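Local structure of peroxidase (Cellulomonas bogoriensis 69B4 = DSM 16987, 6QZO) at residues A[33-38]-A[216-221]; A[90-95]-A[155-160]; A[201-206]-A[268-273]; A[255-258]-A[263-266]; A[368-371]-A[375-378]. The protein binds heme b and, as a member of the DyP-type peroxidase family, probably uses it to oxidise substrates at the expense of hydrogen peroxide. One frame throughout, in Å; residues are numbered along the deposited sequence.

Contact 1. Residues A[33-38]-A[216-221]; sequences HGEHQA and WHRDGE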
# COMPACT_ATOMS: atom_id res chain seq x y z
N HIS A 33 22.86 11.71 7.37
CA HIS A 33 23.68 12.86 7.85
C HIS A 33 23.94 13.86 6.73
O HIS A 33 24.22 13.44 5.58
CB HIS A 33 25.03 12.38 8.42
CG HIS A 33 24.88 11.48 9.59
ND1 HIS A 33 25.44 10.22 9.62
CD2 HIS A 33 24.21 11.62 10.75
CE1 HIS A 33 25.14 9.63 10.76
NE2 HIS A 33 24.39 10.47 11.47
N GLY A 34 23.87 15.14 7.06
CA GLY A 34 24.28 16.25 6.18
C GLY A 34 23.85 17.59 6.76
O GLY A 34 23.28 17.60 7.86
N GLU A 35 24.13 18.68 6.03
CA GLU A 35 23.60 20.04 6.26
C GLU A 35 22.08 19.96 6.47
O GLU A 35 21.56 20.65 7.36
CB GLU A 35 23.99 20.95 5.08
CG GLU A 35 23.68 22.43 5.29
CD GLU A 35 24.33 23.40 4.33
OE1 GLU A 35 24.86 22.96 3.30
OE2 GLU A 35 24.19 24.62 4.54
N HIS A 36 21.38 19.12 5.69
CA HIS A 36 19.90 19.00 5.74
C HIS A 36 19.49 17.56 6.08
O HIS A 36 20.31 16.65 5.87
CB HIS A 36 19.28 19.42 4.41
CG HIS A 36 19.91 20.63 3.79
ND1 HIS A 36 19.67 21.91 4.25
CD2 HIS A 36 20.73 20.75 2.72
CE1 HIS A 36 20.32 22.77 3.50
NE2 HIS A 36 20.98 22.08 2.55
N GLN A 37 18.26 17.37 6.56
CA GLN A 37 17.64 16.03 6.69
C GLN A 37 17.45 15.46 5.28
O GLN A 37 17.19 16.24 4.36
CB GLN A 37 16.29 16.10 7.40
CG GLN A 37 16.38 16.40 8.90
CD GLN A 37 15.10 16.12 9.63
OE1 GLN A 37 14.74 14.97 9.88
NE2 GLN A 37 14.39 17.18 9.99
N ALA A 38 17.61 14.15 5.10
CA ALA A 38 17.30 13.46 3.83
C ALA A 38 15.78 13.35 3.72
O ALA A 38 15.10 13.60 4.74
CB ALA A 38 17.97 12.10 3.82
N TRP A 216 15.31 26.25 2.01
CA TRP A 216 16.15 26.07 3.22
C TRP A 216 16.21 27.37 4.03
O TRP A 216 16.47 28.43 3.42
CB TRP A 216 17.56 25.63 2.80
CG TRP A 216 17.64 24.33 2.05
CD1 TRP A 216 18.29 24.13 0.87
CD2 TRP A 216 17.14 23.05 2.45
NE1 TRP A 216 18.22 22.81 0.50
CE2 TRP A 216 17.53 22.12 1.46
CE3 TRP A 216 16.41 22.57 3.55
CZ2 TRP A 216 17.19 20.77 1.52
CZ3 TRP A 216 16.09 21.23 3.63
CH2 TRP A 216 16.47 20.35 2.62
N HIS A 217 15.96 27.29 5.34
CA HIS A 217 16.20 28.37 6.33
C HIS A 217 17.71 28.47 6.53
O HIS A 217 18.35 27.43 6.77
CB HIS A 217 15.43 28.04 7.62
CG HIS A 217 15.32 29.16 8.60
ND1 HIS A 217 16.27 29.40 9.59
CD2 HIS A 217 14.33 30.06 8.79
CE1 HIS A 217 15.87 30.40 10.34
NE2 HIS A 217 14.69 30.84 9.86
N ARG A 218 18.29 29.68 6.41
CA ARG A 218 19.75 29.90 6.61
C ARG A 218 19.98 30.78 7.84
O ARG A 218 20.16 30.21 8.93
CB ARG A 218 20.36 30.47 5.33
CG ARG A 218 20.68 29.42 4.27
CD ARG A 218 21.47 30.02 3.11
NE ARG A 218 22.89 30.26 3.40
CZ ARG A 218 23.87 29.36 3.27
NH1 ARG A 218 23.63 28.13 2.88
NH2 ARG A 218 25.12 29.71 3.53
N ASP A 219 19.98 32.11 7.69
CA ASP A 219 20.58 33.05 8.68
C ASP A 219 19.53 33.45 9.73
O ASP A 219 19.91 33.63 10.91
CB ASP A 219 21.20 34.27 8.01
CG ASP A 219 20.28 35.05 7.08
OD1 ASP A 219 19.77 34.46 6.11
OD2 ASP A 219 20.10 36.27 7.30
N GLY A 220 18.27 33.58 9.32
CA GLY A 220 17.22 34.28 10.09
C GLY A 220 16.98 33.69 11.47
O GLY A 220 17.57 32.65 11.81
N GLU A 221 16.14 34.37 12.25
CA GLU A 221 15.56 33.92 13.54
C GLU A 221 14.34 33.06 13.18
O GLU A 221 13.62 33.40 12.25
CB GLU A 221 15.41 35.18 14.39
CG GLU A 221 14.98 34.99 15.83
CD GLU A 221 13.47 34.79 15.97
OE1 GLU A 221 12.70 35.48 15.26
OE2 GLU A 221 13.06 33.90 16.78
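His36 lies flat on the indole of Trp216, and this face-to-face stack carries most of the contact between two loops far apart in sequence. The imidazole covers the five-membered ring, with centroids 3.6 Å apart and planes only 9° from parallel. ND1 sits 3.3 Å from CD2 of Trp216, above the bond shared by the two indole rings, while NE2 of His36 lies over the pyrrole nitrogen side at 3.5 Å from NE1. The methylene joins in as well: CB of His36 stands over the six-membered ring, 3.8 Å from its centroid, in a CH-pi contact, so that both rings of the indole are engaged. In both residues CG is turned anti to the carbonyl carbon, which swings the two rings into the space between the loops. ND1 of His36 is also hydrogen-bonded to the carbonyl of Gly227, a bond that probably helps to fix the rotation of the imidazole. The face of His36 turned from the tryptophan receives CG of Glu35. From there the extended Glu35 chain (chi1 -172°) carries OE2 to 3.9 Å from NH1 of Arg218. This salt bridge is long, with carboxylate and guanidinium planes 67° apart, and runs between two exposed side chains, where solvent probably weakens it. The arrangement is a face-to-face aromatic stack flanked by a long salt bridge, and through it the N-terminal loop before strand 47-55 meets the connection between the two ferredoxin-like halves of the DyP fold.

Contact 2. Residues A[90-95]-A[155-160]; sequences PELALV and LAHAVR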
# COMPACT_ATOMS: atom_id res chain seq x y z
N PRO A 90 15.02 -8.17 13.29
CA PRO A 90 16.18 -7.61 12.60
C PRO A 90 16.26 -7.93 11.10
O PRO A 90 16.73 -7.08 10.36
CB PRO A 90 17.37 -8.22 13.36
CG PRO A 90 16.81 -9.40 14.14
CD PRO A 90 15.38 -9.01 14.45
N GLU A 91 15.83 -9.12 10.69
CA GLU A 91 15.89 -9.57 9.28
C GLU A 91 15.01 -8.67 8.39
O GLU A 91 15.32 -8.56 7.17
CB GLU A 91 15.46 -11.03 9.15
CG GLU A 91 16.51 -11.99 9.67
CD GLU A 91 16.51 -12.24 11.17
OE1 GLU A 91 15.53 -11.84 11.87
OE2 GLU A 91 17.51 -12.82 11.64
N LEU A 92 13.99 -8.03 8.97
CA LEU A 92 13.10 -7.11 8.23
C LEU A 92 13.81 -5.76 8.01
O LEU A 92 13.22 -4.92 7.32
CB LEU A 92 11.81 -6.90 9.02
CG LEU A 92 10.85 -8.09 9.10
CD1 LEU A 92 9.55 -7.68 9.78
CD2 LEU A 92 10.55 -8.65 7.73
N ALA A 93 15.00 -5.57 8.57
CA ALA A 93 15.77 -4.30 8.53
C ALA A 93 16.92 -4.37 7.52
O ALA A 93 17.41 -3.33 7.15
CB ALA A 93 16.30 -3.97 9.90
N LEU A 94 17.33 -5.57 7.10
CA LEU A 94 18.62 -5.79 6.41
C LEU A 94 18.60 -5.18 5.02
O LEU A 94 19.70 -4.99 4.45
CB LEU A 94 18.91 -7.29 6.36
CG LEU A 94 19.07 -7.95 7.73
CD1 LEU A 94 19.58 -9.38 7.58
CD2 LEU A 94 20.00 -7.16 8.63
N VAL A 95 17.42 -4.87 4.47
CA VAL A 95 17.29 -4.30 3.10
C VAL A 95 16.88 -2.84 3.24
O VAL A 95 15.71 -2.55 3.47
CB VAL A 95 16.30 -5.11 2.25
CG1 VAL A 95 16.07 -4.50 0.87
CG2 VAL A 95 16.75 -6.56 2.12
N LEU A 155 9.50 -0.39 4.77
CA LEU A 155 8.73 0.77 5.27
C LEU A 155 7.89 0.34 6.48
O LEU A 155 7.90 1.06 7.52
CB LEU A 155 7.86 1.29 4.13
CG LEU A 155 7.13 2.60 4.40
CD1 LEU A 155 8.12 3.68 4.62
CD2 LEU A 155 6.22 2.98 3.23
N ALA A 156 7.19 -0.79 6.35
CA ALA A 156 6.34 -1.37 7.42
C ALA A 156 7.21 -1.58 8.65
O ALA A 156 6.79 -1.24 9.77
CB ALA A 156 5.72 -2.65 6.96
N HIS A 157 8.40 -2.14 8.47
CA HIS A 157 9.34 -2.42 9.59
C HIS A 157 9.77 -1.11 10.25
O HIS A 157 9.61 -1.01 11.48
CB HIS A 157 10.57 -3.18 9.14
CG HIS A 157 11.42 -3.56 10.30
ND1 HIS A 157 10.92 -4.30 11.34
CD2 HIS A 157 12.69 -3.28 10.60
CE1 HIS A 157 11.87 -4.48 12.23
NE2 HIS A 157 12.97 -3.86 11.80
N ALA A 158 10.30 -0.17 9.47
CA ALA A 158 10.76 1.14 9.97
C ALA A 158 9.67 1.78 10.82
O ALA A 158 9.95 2.20 11.96
CB ALA A 158 11.14 2.02 8.82
N VAL A 159 8.45 1.85 10.28
CA VAL A 159 7.27 2.46 10.96
C VAL A 159 7.03 1.73 12.28
O VAL A 159 6.77 2.40 13.31
CB VAL A 159 6.04 2.43 10.04
CG1 VAL A 159 4.73 2.66 10.79
CG2 VAL A 159 6.18 3.42 8.88
N ARG A 160 7.08 0.40 12.28
CA ARG A 160 6.84 -0.43 13.50
C ARG A 160 7.91 -0.06 14.54
O ARG A 160 7.55 0.15 15.72
CB ARG A 160 6.85 -1.92 13.13
CG ARG A 160 6.81 -2.88 14.31
CD ARG A 160 5.48 -2.91 15.01
NE ARG A 160 5.42 -3.81 16.16
CZ ARG A 160 4.44 -3.81 17.07
NH1 ARG A 160 3.42 -2.97 16.95
NH2 ARG A 160 4.49 -4.61 18.12
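This is a small, buried apolar contact in which one helix side chain, His157 of helix 152-165, meets the short 3-10 turn 90-92 and the residue after it, in the N-terminal half of the fold. Leu92 places its CB over one face of the imidazole, offset toward the rim, at 3.8 Å from the ring centroid and 21° off the normal: a CH-pi contact. The nearest ring atom is ND1, 3.6 Å from that CB, and CD1 of Leu92 reaches the same nitrogen more loosely. Ala93 comes in obliquely, its CB 3.7 Å from CD2 of His157. The histidine reaches the turn because its CG is anti to the backbone N (chi1 -175°), which projects the ring outward from the helix. The ring is held at NE2 by a hydrogen bond to OD2 of Asp87, with Leu92 CB over one face. The turn itself is closed by the bond from Ala93 N to Pro90 O, 2.9 Å long. A second subunit adjoins both segments, where Arg160 pairs with its Asp241 and Asp244 and Glu91 with its Arg248. Behind the contact, Leu155 and Val159 turn helix 152-165 onto strand 47-55, and Leu155 and Ala158 reach strand 143-149.

Contact 3. Residues A[201-206]-A[268-273]; sequences EGTANL and RAEHDE. With HEM (protoporphyrin IX containing Fe), chain I.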
# COMPACT_ATOMS: atom_id res chain seq x y z
N GLU A 201 2.22 14.98 -12.90
CA GLU A 201 2.38 15.87 -11.72
C GLU A 201 3.89 16.02 -11.48
O GLU A 201 4.60 14.97 -11.50
CB GLU A 201 1.60 15.28 -10.54
CG GLU A 201 2.08 15.71 -9.15
CD GLU A 201 1.37 16.88 -8.49
OE1 GLU A 201 0.16 17.07 -8.76
OE2 GLU A 201 2.04 17.59 -7.66
N GLY A 202 4.37 17.26 -11.32
CA GLY A 202 5.74 17.56 -10.84
C GLY A 202 6.60 18.30 -11.84
O GLY A 202 7.77 18.57 -11.54
N THR A 203 6.02 18.67 -12.98
CA THR A 203 6.73 19.27 -14.14
C THR A 203 7.36 20.62 -13.75
O THR A 203 8.58 20.75 -13.92
CB THR A 203 5.76 19.42 -15.31
OG1 THR A 203 5.24 18.11 -15.57
CG2 THR A 203 6.40 20.02 -16.53
N ALA A 204 6.55 21.59 -13.32
CA ALA A 204 6.99 22.96 -12.97
C ALA A 204 7.17 23.06 -11.45
O ALA A 204 6.33 23.70 -10.79
CB ALA A 204 5.98 23.97 -13.48
N ASN A 205 8.20 22.41 -10.93
CA ASN A 205 8.50 22.34 -9.47
C ASN A 205 9.62 23.35 -9.16
O ASN A 205 10.34 23.77 -10.09
CB ASN A 205 8.87 20.91 -9.05
CG ASN A 205 8.45 20.58 -7.63
OD1 ASN A 205 8.12 21.46 -6.84
ND2 ASN A 205 8.43 19.30 -7.31
N LEU A 206 9.75 23.72 -7.88
CA LEU A 206 10.90 24.49 -7.35
C LEU A 206 12.17 23.68 -7.62
O LEU A 206 12.17 22.46 -7.33
CB LEU A 206 10.69 24.71 -5.85
CG LEU A 206 11.86 25.34 -5.10
CD1 LEU A 206 12.30 26.63 -5.79
CD2 LEU A 206 11.51 25.61 -3.64
N ARG A 268 4.10 21.57 -27.26
CA ARG A 268 4.20 20.21 -27.88
C ARG A 268 4.80 19.18 -26.92
O ARG A 268 4.45 17.99 -27.06
CB ARG A 268 5.05 20.24 -29.16
CG ARG A 268 4.47 21.06 -30.31
CD ARG A 268 3.04 20.80 -30.79
NE ARG A 268 2.67 19.40 -30.88
CZ ARG A 268 1.49 18.95 -31.32
NH1 ARG A 268 0.55 19.80 -31.72
NH2 ARG A 268 1.27 17.65 -31.38
N ALA A 269 5.68 19.60 -26.00
CA ALA A 269 6.41 18.71 -25.06
C ALA A 269 6.15 19.10 -23.59
O ALA A 269 5.74 20.25 -23.32
CB ALA A 269 7.89 18.74 -25.38
N GLU A 270 6.39 18.16 -22.67
CA GLU A 270 6.14 18.32 -21.22
C GLU A 270 6.74 19.63 -20.71
O GLU A 270 6.06 20.34 -19.96
CB GLU A 270 6.72 17.15 -20.42
CG GLU A 270 6.21 17.09 -18.99
CD GLU A 270 6.97 16.19 -18.03
OE1 GLU A 270 7.55 15.19 -18.50
OE2 GLU A 270 6.96 16.49 -16.81
N HIS A 271 7.98 19.93 -21.10
CA HIS A 271 8.85 20.92 -20.42
C HIS A 271 8.79 22.28 -21.12
O HIS A 271 9.40 23.23 -20.60
CB HIS A 271 10.26 20.33 -20.26
CG HIS A 271 10.32 19.36 -19.13
ND1 HIS A 271 10.30 19.77 -17.82
CD2 HIS A 271 10.39 18.01 -19.12
CE1 HIS A 271 10.35 18.71 -17.02
NE2 HIS A 271 10.41 17.61 -17.80
N ASP A 272 8.04 22.39 -22.23
CA ASP A 272 7.70 23.69 -22.86
C ASP A 272 7.13 24.63 -21.79
O ASP A 272 6.42 24.15 -20.89
CB ASP A 272 6.70 23.52 -24.00
CG ASP A 272 7.28 22.86 -25.25
OD1 ASP A 272 8.46 22.49 -25.23
OD2 ASP A 272 6.53 22.73 -26.23
N GLU A 273 7.46 25.92 -21.91
CA GLU A 273 6.89 27.01 -21.08
C GLU A 273 5.44 27.23 -21.51
O GLU A 273 5.17 27.44 -22.68
CB GLU A 273 7.69 28.31 -21.24
CG GLU A 273 8.96 28.35 -20.40
CD GLU A 273 8.72 28.29 -18.90
OE1 GLU A 273 7.69 28.84 -18.44
OE2 GLU A 273 9.55 27.66 -18.21
CHA HEM I . 0.79 21.93 -10.98
CHB HEM I . -2.40 18.44 -10.07
CHC HEM I . -3.37 20.46 -5.79
CHD HEM I . 0.11 23.71 -6.52
C1A HEM I . -0.02 20.83 -11.10
C2A HEM I . -0.14 20.06 -12.29
C3A HEM I . -1.06 19.08 -12.03
C4A HEM I . -1.46 19.24 -10.69
CMA HEM I . -1.55 18.01 -12.98
CAA HEM I . 0.55 20.30 -13.62
CBA HEM I . 1.90 19.59 -13.75
CGA HEM I . 2.90 20.28 -12.88
O1A HEM I . 3.05 19.82 -11.71
O2A HEM I . 3.54 21.27 -13.31
C1B HEM I . -2.93 18.72 -8.82
C2B HEM I . -3.95 17.91 -8.24
C3B HEM I . -4.24 18.47 -7.02
C4B HEM I . -3.36 19.65 -6.91
CMB HEM I . -4.56 16.65 -8.86
CAB HEM I . -5.15 18.03 -5.95
CBB HEM I . -5.71 16.82 -5.90
C1C HEM I . -2.51 21.51 -5.60
C2C HEM I . -2.50 22.31 -4.46
C3C HEM I . -1.52 23.26 -4.62
C4C HEM I . -0.91 23.02 -5.92
CMC HEM I . -3.38 22.22 -3.24
CAC HEM I . -1.34 24.22 -3.50
CBC HEM I . -0.47 25.19 -3.45
C1D HEM I . 0.57 23.47 -7.83
C2D HEM I . 1.65 24.26 -8.45
C3D HEM I . 1.83 23.78 -9.69
C4D HEM I . 0.86 22.68 -9.82
CMD HEM I . 2.43 25.43 -7.88
CAD HEM I . 2.83 24.29 -10.73
CBD HEM I . 2.21 25.40 -11.59
CGD HEM I . 3.13 26.03 -12.63
O1D HEM I . 3.98 26.89 -12.30
O2D HEM I . 3.05 25.72 -13.86
NA HEM I . -0.83 20.32 -10.13
NB HEM I . -2.62 19.73 -8.01
NC HEM I . -1.56 21.94 -6.48
ND HEM I . 0.14 22.54 -8.70
FE HEM I . -1.20 21.23 -8.42
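Thr203 and Glu270 form the tight part: OG1 donates a hydrogen bond of 2.7 Å to OE2, met on the anti side and 15° out of the carboxylate plane. Glu270 is extended, with CG anti to its backbone N (chi1 -166°), and this length brings the carboxylate across to the threonine. The Thr203 methyl CG2 packs on the Glu270 backbone, 3.5 Å from its O. The loose side belongs to His271, an exposed residue whose ND1 comes no nearer than 4.1 Å to CG2 of Thr203, obliquely. Replacing Glu270 with an alanine would probably leave the Thr203 hydroxyl without this acceptor and its side chain freer to turn. Within 268-273, a type I turn runs from Ala269 to Asp272, and OD2 of Asp272 accepts a straight bond from Arg268 N. On its other flank the threonine loop holds a heme propionate through backbone N-H groups, Gly202 N to O1A at 2.9 Å and Ala204 N to O2A at 3.0 Å. Arg307 adds a further bond to the heme and pairs with Glu201. The chemistry is consistent with a second-shell role, in which Glu270 probably steadies Thr203, whose neighbours grip the propionate by their main chain.

Contact 4. Residues A[255-258]-A[263-266]; sequences IGRT and APLT. With HEM (protoporphyrin IX containing Fe), chain I.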
# COMPACT_ATOMS: atom_id res chain seq x y z
N ILE A 255 -6.67 21.75 -16.06
CA ILE A 255 -5.26 21.84 -15.60
C ILE A 255 -4.51 22.90 -16.41
O ILE A 255 -3.72 23.63 -15.79
CB ILE A 255 -4.58 20.46 -15.69
CG1 ILE A 255 -5.25 19.45 -14.76
CG2 ILE A 255 -3.08 20.57 -15.44
CD1 ILE A 255 -5.21 19.82 -13.30
N GLY A 256 -4.72 22.93 -17.72
CA GLY A 256 -3.97 23.74 -18.70
C GLY A 256 -2.86 22.94 -19.38
O GLY A 256 -2.04 23.57 -20.06
N ARG A 257 -2.83 21.61 -19.20
CA ARG A 257 -1.83 20.70 -19.83
C ARG A 257 -2.51 19.42 -20.34
O ARG A 257 -3.56 19.03 -19.77
CB ARG A 257 -0.70 20.36 -18.85
CG ARG A 257 -0.06 21.57 -18.19
CD ARG A 257 1.05 21.21 -17.23
NE ARG A 257 2.25 21.14 -18.03
CZ ARG A 257 3.32 21.91 -17.93
NH1 ARG A 257 3.44 22.83 -16.99
NH2 ARG A 257 4.31 21.71 -18.79
N THR A 258 -1.93 18.77 -21.34
CA THR A 258 -2.51 17.56 -22.00
C THR A 258 -2.23 16.34 -21.13
O THR A 258 -1.25 16.38 -20.35
CB THR A 258 -1.98 17.35 -23.42
OG1 THR A 258 -0.59 17.03 -23.31
CG2 THR A 258 -2.18 18.56 -24.31
N ALA A 263 2.17 18.26 -21.85
CA ALA A 263 2.54 19.56 -22.45
C ALA A 263 1.46 20.58 -22.12
O ALA A 263 0.30 20.22 -21.95
CB ALA A 263 2.68 19.40 -23.95
N PRO A 264 1.80 21.88 -22.07
CA PRO A 264 0.78 22.92 -21.97
C PRO A 264 -0.09 22.88 -23.24
O PRO A 264 0.38 22.43 -24.26
CB PRO A 264 1.55 24.25 -21.81
CG PRO A 264 2.97 23.93 -22.20
CD PRO A 264 3.16 22.43 -22.14
N LEU A 265 -1.34 23.35 -23.15
CA LEU A 265 -2.26 23.40 -24.31
C LEU A 265 -1.61 24.17 -25.47
O LEU A 265 -1.99 23.93 -26.62
CB LEU A 265 -3.59 24.03 -23.87
CG LEU A 265 -4.33 23.31 -22.75
CD1 LEU A 265 -5.77 23.76 -22.65
CD2 LEU A 265 -4.27 21.80 -22.94
N THR A 266 -0.64 25.05 -25.16
CA THR A 266 0.03 25.98 -26.12
C THR A 266 1.32 25.38 -26.70
O THR A 266 1.85 25.97 -27.63
CB THR A 266 0.30 27.32 -25.45
OG1 THR A 266 1.11 27.09 -24.30
CG2 THR A 266 -0.97 28.02 -25.02
CHA HEM I . 0.79 21.93 -10.98
CHB HEM I . -2.40 18.44 -10.07
CHC HEM I . -3.37 20.46 -5.79
CHD HEM I . 0.11 23.71 -6.52
C1A HEM I . -0.02 20.83 -11.10
C2A HEM I . -0.14 20.06 -12.29
C3A HEM I . -1.06 19.08 -12.03
C4A HEM I . -1.46 19.24 -10.69
CMA HEM I . -1.55 18.01 -12.98
CAA HEM I . 0.55 20.30 -13.62
CBA HEM I . 1.90 19.59 -13.75
CGA HEM I . 2.90 20.28 -12.88
O1A HEM I . 3.05 19.82 -11.71
O2A HEM I . 3.54 21.27 -13.31
C1B HEM I . -2.93 18.72 -8.82
C2B HEM I . -3.95 17.91 -8.24
C3B HEM I . -4.24 18.47 -7.02
C4B HEM I . -3.36 19.65 -6.91
CMB HEM I . -4.56 16.65 -8.86
CAB HEM I . -5.15 18.03 -5.95
CBB HEM I . -5.71 16.82 -5.90
C1C HEM I . -2.51 21.51 -5.60
C2C HEM I . -2.50 22.31 -4.46
C3C HEM I . -1.52 23.26 -4.62
C4C HEM I . -0.91 23.02 -5.92
CMC HEM I . -3.38 22.22 -3.24
CAC HEM I . -1.34 24.22 -3.50
CBC HEM I . -0.47 25.19 -3.45
C1D HEM I . 0.57 23.47 -7.83
C2D HEM I . 1.65 24.26 -8.45
C3D HEM I . 1.83 23.78 -9.69
C4D HEM I . 0.86 22.68 -9.82
CMD HEM I . 2.43 25.43 -7.88
CAD HEM I . 2.83 24.29 -10.73
CBD HEM I . 2.21 25.40 -11.59
CGD HEM I . 3.13 26.03 -12.63
O1D HEM I . 3.98 26.89 -12.30
O2D HEM I . 3.05 25.72 -13.86
NA HEM I . -0.83 20.32 -10.13
NB HEM I . -2.62 19.73 -8.01
NC HEM I . -1.56 21.94 -6.48
ND HEM I . 0.14 22.54 -8.70
FE HEM I . -1.20 21.23 -8.42
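Thr258 and Ala263 make the shorter of two main-chain bonds tying the two arms of a tight loop: Thr258 N donates to Ala263 O at 2.7 Å, nearly along the C=O axis. The other runs from Leu265 N to Gly256 O at 3.2 Å, with the donor 42° out of the carbonyl plane. Arg257 and Pro264 face each other in a single bridge, where proline has no N-H to offer. Both acceptors also take a CA-H contact, Ala263 O from Arg257 CA at 3.0 Å and Gly256 O from Pro264 CA at 3.5 Å. Thr258 OG1, set between backbone N and carbonyl carbon (chi1 67°), bonds the hydroxyl of Thr261; Ala263 N is also hydrogen-bonded to Thr261 OG1 and gives Thr258 OG1 only a weak second bond. Arg257 gives NE to Gly262 O; its NH2 passes CD of Pro264 at 3.6 Å, and its CD lies 3.8 Å from heme CAA. NH1 lies 4.0 Å from O2A, too far for a hydrogen bond, though its charge probably still favours the propionate. Gly256 follows helix 248-255, against whose Glu252 Thr258 and Leu265 rest, while Ile255 and Arg257 pack on helix 292-296, which carries the heme ligand His292.

Contact 5. Residues A[368-371]-A[375-378]; sequences GGWS and YVGQ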
# COMPACT_ATOMS: atom_id res chain seq x y z
N GLY A 368 17.11 21.24 10.75
CA GLY A 368 18.23 21.02 9.84
C GLY A 368 18.75 19.61 10.04
O GLY A 368 18.20 18.91 10.90
N GLY A 369 19.76 19.22 9.26
CA GLY A 369 20.42 17.92 9.38
C GLY A 369 21.33 17.87 10.60
O GLY A 369 21.34 18.84 11.41
N TRP A 370 22.06 16.76 10.72
CA TRP A 370 22.97 16.47 11.85
C TRP A 370 24.07 15.53 11.36
O TRP A 370 23.91 14.96 10.26
CB TRP A 370 22.17 15.90 13.04
CG TRP A 370 21.83 14.45 12.96
CD1 TRP A 370 22.50 13.41 13.54
CD2 TRP A 370 20.67 13.87 12.33
NE1 TRP A 370 21.87 12.22 13.28
CE2 TRP A 370 20.74 12.47 12.55
CE3 TRP A 370 19.60 14.38 11.58
CZ2 TRP A 370 19.79 11.58 12.04
CZ3 TRP A 370 18.66 13.50 11.09
CH2 TRP A 370 18.76 12.12 11.31
N SER A 371 25.15 15.45 12.14
CA SER A 371 26.37 14.64 11.87
C SER A 371 26.51 13.57 12.95
O SER A 371 25.86 13.70 14.00
CB SER A 371 27.60 15.51 11.84
OG SER A 371 27.52 16.42 10.76
N TYR A 375 21.97 14.68 17.36
CA TYR A 375 20.60 14.12 17.25
C TYR A 375 19.67 15.16 16.62
O TYR A 375 19.90 16.38 16.74
CB TYR A 375 20.12 13.61 18.61
CG TYR A 375 19.79 14.68 19.63
CD1 TYR A 375 18.52 15.22 19.70
CD2 TYR A 375 20.73 15.10 20.54
CE1 TYR A 375 18.19 16.17 20.65
CE2 TYR A 375 20.42 16.06 21.50
CZ TYR A 375 19.14 16.59 21.56
OH TYR A 375 18.84 17.53 22.49
N VAL A 376 18.65 14.67 15.91
CA VAL A 376 17.72 15.52 15.12
C VAL A 376 16.99 16.45 16.10
O VAL A 376 16.43 15.96 17.09
CB VAL A 376 16.77 14.68 14.26
CG1 VAL A 376 15.81 13.85 15.11
CG2 VAL A 376 16.00 15.56 13.28
N GLY A 377 17.02 17.76 15.83
CA GLY A 377 16.29 18.79 16.59
C GLY A 377 17.07 19.27 17.79
O GLY A 377 16.53 20.05 18.59
N GLN A 378 18.34 18.86 17.88
CA GLN A 378 19.24 19.19 19.02
C GLN A 378 19.33 20.71 19.22
O GLN A 378 19.25 21.15 20.38
CB GLN A 378 20.61 18.58 18.75
CG GLN A 378 21.61 18.80 19.87
CD GLN A 378 22.87 18.01 19.60
OE1 GLN A 378 23.05 17.44 18.51
NE2 GLN A 378 23.73 17.94 20.59
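Apolar contact over an aromatic face is the main interaction: the indole of Trp370 lies against Val376. CB of the valine stands over the six-membered ring, 4.2 Å from its centroid and 25° off the normal, in a CH-pi contact; its nearest ring atom is CZ3, 3.9 Å away. CG2 of Val376 lies 4.0 Å from CZ3 of Trp370, beyond the ring outline. Trp370 holds CG between its backbone N and carbonyl carbon (chi1 80°), a position that lays the ring broadside to 375-378 and lets its face receive the main chain. That second kind of contact is between ring and peptide: the Tyr375 carbonyl carbon and Val376 N lie above the same face toward its rim, while Tyr375 N approaches CD1 of Trp370 at 4.1 Å.

Hydrogen bonds belong to the turn. A type II turn from Tyr375 to Gln378 is closed by Gln378 N to Tyr375 O at 3.1 Å, with Gly377 in its positive-phi corner and at the N-cap of the final helix. The extended Gln378 side chain reaches along the turn, and OE1 accepts from Tyr375 N at 3.2 Å, the donor 47° out of the amide plane; its CB covers the tyrosine ring. The indole N-H is bonded to Glu76. A leucine in place of Trp370 would probably leave Glu76 without this donor and uncover one side of Val376. Trp370 and Tyr375 both press on Thr72 of helix 61-78, so the loop between strand 356-366 and helix 378-381 is seated against that helix.

Overall arrangement
Contacts 2, 4 and 5 are buried, contact 1 is partly so, and contact 3 lies at the surface. Contacts 1 and 5 adjoin, their centres about 9 Å apart: loops 33-38 and 368-371 are joined through backbone bonds of Glu35 with Gly369 and Gly34 with Trp370, and both use aromatic faces. Contacts 3 and 4 are likewise neighbours, about 9 Å between centres, and share the heme; there polar bonds dominate, by side chain in contact 3 and by main chain in contact 4. Contact 2 stands apart, about 42 Å from contact 4 between centres, and relies on carbon over imidazole beside the subunit interface.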